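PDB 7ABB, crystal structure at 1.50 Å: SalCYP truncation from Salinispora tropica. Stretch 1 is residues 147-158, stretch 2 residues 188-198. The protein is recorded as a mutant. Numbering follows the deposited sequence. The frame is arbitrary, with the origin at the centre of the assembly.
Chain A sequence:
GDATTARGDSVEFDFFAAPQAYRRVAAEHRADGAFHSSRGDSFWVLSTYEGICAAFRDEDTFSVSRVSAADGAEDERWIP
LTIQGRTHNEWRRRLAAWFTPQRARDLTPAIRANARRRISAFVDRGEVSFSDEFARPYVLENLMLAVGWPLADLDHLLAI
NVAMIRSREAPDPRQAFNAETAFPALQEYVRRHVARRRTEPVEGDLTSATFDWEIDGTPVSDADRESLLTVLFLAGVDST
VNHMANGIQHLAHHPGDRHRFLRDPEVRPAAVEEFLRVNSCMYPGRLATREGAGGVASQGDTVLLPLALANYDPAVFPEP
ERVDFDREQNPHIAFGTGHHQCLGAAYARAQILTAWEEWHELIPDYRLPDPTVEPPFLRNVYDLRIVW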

# COMPACT_ATOMS: atom_id res chain seq x y z
N VAL A 147 -10.72 1.80 11.35
CA VAL A 147 -10.82 3.25 11.48
C VAL A 147 -12.07 3.66 12.25
O VAL A 147 -12.10 4.74 12.81
N GLY A 148 -13.09 2.82 12.29
CA GLY A 148 -14.31 3.13 12.99
C GLY A 148 -15.43 3.66 12.12
O GLY A 148 -16.31 4.37 12.64
N TRP A 149 -15.43 3.34 10.83
CA TRP A 149 -16.51 3.75 9.92
C TRP A 149 -17.62 2.70 9.93
O TRP A 149 -17.31 1.50 9.78
N PRO A 150 -18.89 3.09 10.11
CA PRO A 150 -20.00 2.11 10.18
C PRO A 150 -20.06 1.21 8.95
O PRO A 150 -20.08 1.68 7.81
N LEU A 151 -20.13 -0.10 9.19
CA LEU A 151 -20.07 -1.06 8.09
C LEU A 151 -21.28 -0.99 7.16
O LEU A 151 -21.17 -1.44 6.02
N ALA A 152 -22.40 -0.41 7.60
CA ALA A 152 -23.51 -0.18 6.69
C ALA A 152 -23.12 0.72 5.52
O ALA A 152 -23.82 0.71 4.50
N ASP A 153 -22.04 1.49 5.64
CA ASP A 153 -21.63 2.42 4.59
C ASP A 153 -20.69 1.79 3.56
O ASP A 153 -20.19 2.51 2.69
N LEU A 154 -20.45 0.48 3.64
CA LEU A 154 -19.45 -0.15 2.78
C LEU A 154 -19.77 0.05 1.30
O LEU A 154 -18.89 0.38 0.50
N ASP A 155 -21.02 -0.21 0.91
CA ASP A 155 -21.36 -0.08 -0.51
C ASP A 155 -21.12 1.34 -0.99
O ASP A 155 -20.63 1.55 -2.10
N HIS A 156 -21.44 2.33 -0.15
CA HIS A 156 -21.21 3.72 -0.52
C HIS A 156 -19.73 4.00 -0.71
O HIS A 156 -19.30 4.56 -1.73
N LEU A 157 -18.91 3.58 0.25
CA LEU A 157 -17.49 3.84 0.18
C LEU A 157 -16.84 3.03 -0.93
O LEU A 157 -15.90 3.50 -1.57
N LEU A 158 -17.32 1.81 -1.17
CA LEU A 158 -16.77 1.03 -2.27
C LEU A 158 -16.99 1.75 -3.60
O LEU A 158 -16.11 1.76 -4.46
N GLU A 188 -17.41 14.84 1.92
CA GLU A 188 -18.67 14.94 2.65
C GLU A 188 -18.81 13.80 3.64
O GLU A 188 -19.27 13.99 4.77
N TYR A 189 -18.40 12.59 3.23
CA TYR A 189 -18.51 11.44 4.12
C TYR A 189 -17.71 11.65 5.40
O TYR A 189 -18.22 11.43 6.51
N VAL A 190 -16.44 12.07 5.29
CA VAL A 190 -15.64 12.24 6.50
C VAL A 190 -16.16 13.39 7.35
O VAL A 190 -16.09 13.32 8.59
N ARG A 191 -16.70 14.45 6.73
CA ARG A 191 -17.34 15.52 7.49
C ARG A 191 -18.51 14.98 8.29
O ARG A 191 -18.69 15.32 9.47
N ARG A 192 -19.34 14.15 7.65
CA ARG A 192 -20.48 13.57 8.35
C ARG A 192 -20.03 12.62 9.46
O ARG A 192 -20.67 12.55 10.51
N HIS A 193 -18.92 11.90 9.25
CA HIS A 193 -18.43 10.99 10.28
C HIS A 193 -17.95 11.76 11.51
O HIS A 193 -18.23 11.38 12.65
N VAL A 194 -17.19 12.83 11.29
CA VAL A 194 -16.75 13.65 12.41
C VAL A 194 -17.96 14.13 13.19
O VAL A 194 -18.00 14.04 14.42
N ALA A 195 -18.99 14.58 12.48
CA ALA A 195 -20.17 15.12 13.16
C ALA A 195 -20.91 14.04 13.94
O ALA A 195 -21.44 14.30 15.03
N ARG A 196 -20.98 12.82 13.38
CA ARG A 196 -21.58 11.70 14.11
C ARG A 196 -20.89 11.47 15.44
O ARG A 196 -21.54 11.34 16.48
N ARG A 197 -19.55 11.40 15.42
CA ARG A 197 -18.82 11.06 16.63
C ARG A 197 -18.80 12.23 17.61
O ARG A 197 -18.76 12.00 18.82
N ARG A 198 -18.83 13.46 17.12
CA ARG A 198 -18.90 14.60 18.03
C ARG A 198 -20.23 14.60 18.78
O ARG A 198 -20.26 14.85 19.99

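A small, mixed contact joins the turn and helix start of residues 147-158 to one side of the helix 188-198: an aromatic cluster centred on Tyr189, Trp149 and His193, flanked by two direct hydrogen bonds and two bridging waters, with 476 Å² buried in all. From the helix 188-198, Tyr189, His193, Arg196 and Arg197 point toward the other stretch, at the i, i+4 and i+7/i+8 spacing that places side chains on one helical side. Tyr189 (chi1 t) is the largest contributor. Its hydroxyl donates a hydrogen bond to Asp153, OH to OD2 2.7 Å, and also lies against Trp149 CB (3.6 Å from Tyr189 OH). Leu157 (m, t) sits over one face of the phenol ring: its CD2 is 3.6 Å from the Tyr189 ring centroid and only 7° off the normal, a CH-pi contact. The CA-to-CB bond of Leu157 runs sideways, but the end of the side chain comes nearer to the helix. His156 (t) points toward it at the margin, its ND1 4.1 Å from Tyr189 CD1.

Trp149 (chi1 m, chi2 -40°) also leaves its backbone sideways and brings its indole against two aromatic partners, Tyr189 and His193. The edge of Tyr189 meets the indole face, with the planes at 71° and Trp149 CD1 3.7 Å from Tyr189 CE2. The indole in turn presents its own edge to the face of His193 (t), with Trp149 CD1 3.6 Å from His193 CD2 and the planes at 73°.

Gly148, with positive phi (97°), follows the end of a helix; a CB at these backbone angles would be jammed against the preceding carbonyl O. Its own carbonyl accepts a hydrogen bond from Arg197 (m, m, t), Gly148 O to NH2 2.9 Å. The same oxygen lies at the edge of the imidazole, 3.1 Å from His193 CE1, but its 3.4 Å approach to His193 NE2 has too poor an angle for a hydrogen bond. Water 1 is hydrogen-bonded to that nitrogen, 2.9 Å from His193 NE2, and the water donates to Val147 O at 2.7 Å.

Pro150 points toward the helix, its CG over one face of the Arg196 guanidinium, 3.8 Å from NE. Arg196 (t, t, m) also donates to water 2, NH2 to water 3.0 Å; this water donates to Asp153 OD2 at 2.7 Å. One carboxylate oxygen therefore receives both the tyrosine hydroxyl and the water, tying Tyr189 and Arg196 to the same acidic side chain.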

# COMPACT_ATOMS: atom_id res chain seq x y z
CB VAL A 147 -10.81 3.91 10.09
CG1 VAL A 147 -11.06 5.40 10.15
CG2 VAL A 147 -9.49 3.64 9.39
CB TRP A 149 -15.96 3.93 8.51
CG TRP A 149 -15.10 5.14 8.32
CD1 TRP A 149 -15.31 6.37 8.85
CD2 TRP A 149 -13.89 5.23 7.56
NE1 TRP A 149 -14.32 7.24 8.46
CE2 TRP A 149 -13.43 6.56 7.66
CE3 TRP A 149 -13.16 4.32 6.79
CZ2 TRP A 149 -12.26 7.00 7.05
CZ3 TRP A 149 -11.99 4.76 6.17
CH2 TRP A 149 -11.56 6.09 6.30
CB PRO A 150 -21.25 2.99 10.28
CG PRO A 150 -20.77 4.29 10.83
CD PRO A 150 -19.37 4.47 10.26
CB LEU A 151 -19.87 -2.48 8.62
CG LEU A 151 -18.45 -2.77 9.14
CD1 LEU A 151 -18.34 -4.19 9.67
CD2 LEU A 151 -17.35 -2.54 8.09
CB ALA A 152 -24.69 0.43 7.45
CB ASP A 153 -20.94 3.65 5.19
CG ASP A 153 -21.82 4.42 6.16
OD1 ASP A 153 -23.07 4.35 6.05
OD2 ASP A 153 -21.25 5.10 7.04
CB LEU A 154 -19.33 -1.63 3.11
CG LEU A 154 -18.19 -2.39 2.40
CD1 LEU A 154 -17.83 -3.61 3.20
CD2 LEU A 154 -18.55 -2.78 0.97
CB ASP A 155 -22.81 -0.51 -0.75
CG ASP A 155 -23.03 -2.01 -0.57
OD1 ASP A 155 -22.09 -2.80 -0.83
OD2 ASP A 155 -24.14 -2.41 -0.16
CB HIS A 156 -21.80 4.64 0.55
CG HIS A 156 -21.73 6.10 0.21
ND1 HIS A 156 -20.86 6.97 0.83
CD2 HIS A 156 -22.43 6.84 -0.68
CE1 HIS A 156 -21.03 8.19 0.35
NE2 HIS A 156 -21.98 8.14 -0.57
CB LEU A 157 -16.82 3.54 1.53
CG LEU A 157 -17.22 4.46 2.70
CD1 LEU A 157 -16.39 4.06 3.90
CD2 LEU A 157 -17.04 5.91 2.34
CB LEU A 158 -17.41 -0.36 -2.30
CG LEU A 158 -16.81 -1.37 -3.26
CD1 LEU A 158 -15.43 -1.76 -2.84
CD2 LEU A 158 -17.68 -2.61 -3.30
CB GLU A 188 -19.85 14.95 1.67
CG GLU A 188 -20.37 16.33 1.32
CD GLU A 188 -21.11 16.99 2.47
OE1 GLU A 188 -21.65 16.27 3.34
OE2 GLU A 188 -21.17 18.24 2.51
CB TYR A 189 -18.06 10.17 3.40
CG TYR A 189 -18.20 8.96 4.29
CD1 TYR A 189 -19.41 8.30 4.40
CD2 TYR A 189 -17.13 8.50 5.04
CE1 TYR A 189 -19.55 7.21 5.21
CE2 TYR A 189 -17.27 7.39 5.86
CZ TYR A 189 -18.49 6.76 5.95
OH TYR A 189 -18.62 5.67 6.76
CB VAL A 190 -14.14 12.43 6.18
CG1 VAL A 190 -13.60 11.25 5.37
CG2 VAL A 190 -13.89 13.75 5.49
CB ARG A 191 -17.81 16.62 6.55
CG ARG A 191 -16.75 17.60 6.15
CD ARG A 191 -17.35 18.94 5.78
NE ARG A 191 -18.19 18.86 4.59
CZ ARG A 191 -17.74 18.88 3.35
NH1 ARG A 191 -16.44 18.98 3.10
NH2 ARG A 191 -18.59 18.79 2.33
CB ARG A 192 -21.39 12.85 7.35
CG ARG A 192 -22.23 13.77 6.46
CD ARG A 192 -23.19 12.95 5.58
NE ARG A 192 -24.24 13.74 4.94
CZ ARG A 192 -24.44 13.85 3.63
NH1 ARG A 192 -25.45 14.60 3.18
NH2 ARG A 192 -23.67 13.22 2.75
CB HIS A 193 -17.30 10.11 9.73
CG HIS A 193 -16.89 9.03 10.68
ND1 HIS A 193 -17.74 8.02 11.08
CD2 HIS A 193 -15.73 8.84 11.37
CE1 HIS A 193 -17.11 7.24 11.94
NE2 HIS A 193 -15.89 7.71 12.13
CB VAL A 194 -15.90 14.83 11.90
CG1 VAL A 194 -15.58 15.82 13.04
CG2 VAL A 194 -14.63 14.31 11.30
CB ALA A 195 -21.11 15.79 12.15
CB ARG A 196 -21.53 10.43 13.25
CG ARG A 196 -22.05 9.17 13.97
CD ARG A 196 -21.61 7.87 13.29
NE ARG A 196 -22.32 7.59 12.06
CZ ARG A 196 -23.55 7.10 11.98
NH1 ARG A 196 -24.26 6.85 13.07
NH2 ARG A 196 -24.08 6.87 10.78
CB ARG A 197 -17.40 10.63 16.28
CG ARG A 197 -17.37 9.35 15.45
CD ARG A 197 -18.08 8.19 16.13
NE ARG A 197 -17.77 6.91 15.49
CZ ARG A 197 -18.62 5.89 15.34
NH1 ARG A 197 -19.88 5.96 15.77
NH2 ARG A 197 -18.21 4.79 14.74
CB ARG A 198 -18.70 15.89 17.24
CG ARG A 198 -18.42 17.10 18.12
CD ARG A 198 -18.06 18.34 17.31
NE ARG A 198 -16.64 18.39 16.94
CZ ARG A 198 -15.65 18.62 17.80
NH1 ARG A 198 -14.40 18.67 17.38
NH2 ARG A 198 -15.92 18.79 19.10
O HOH W 1 -13.72 6.67 13.74
O HOH W 2 -22.39 7.18 8.38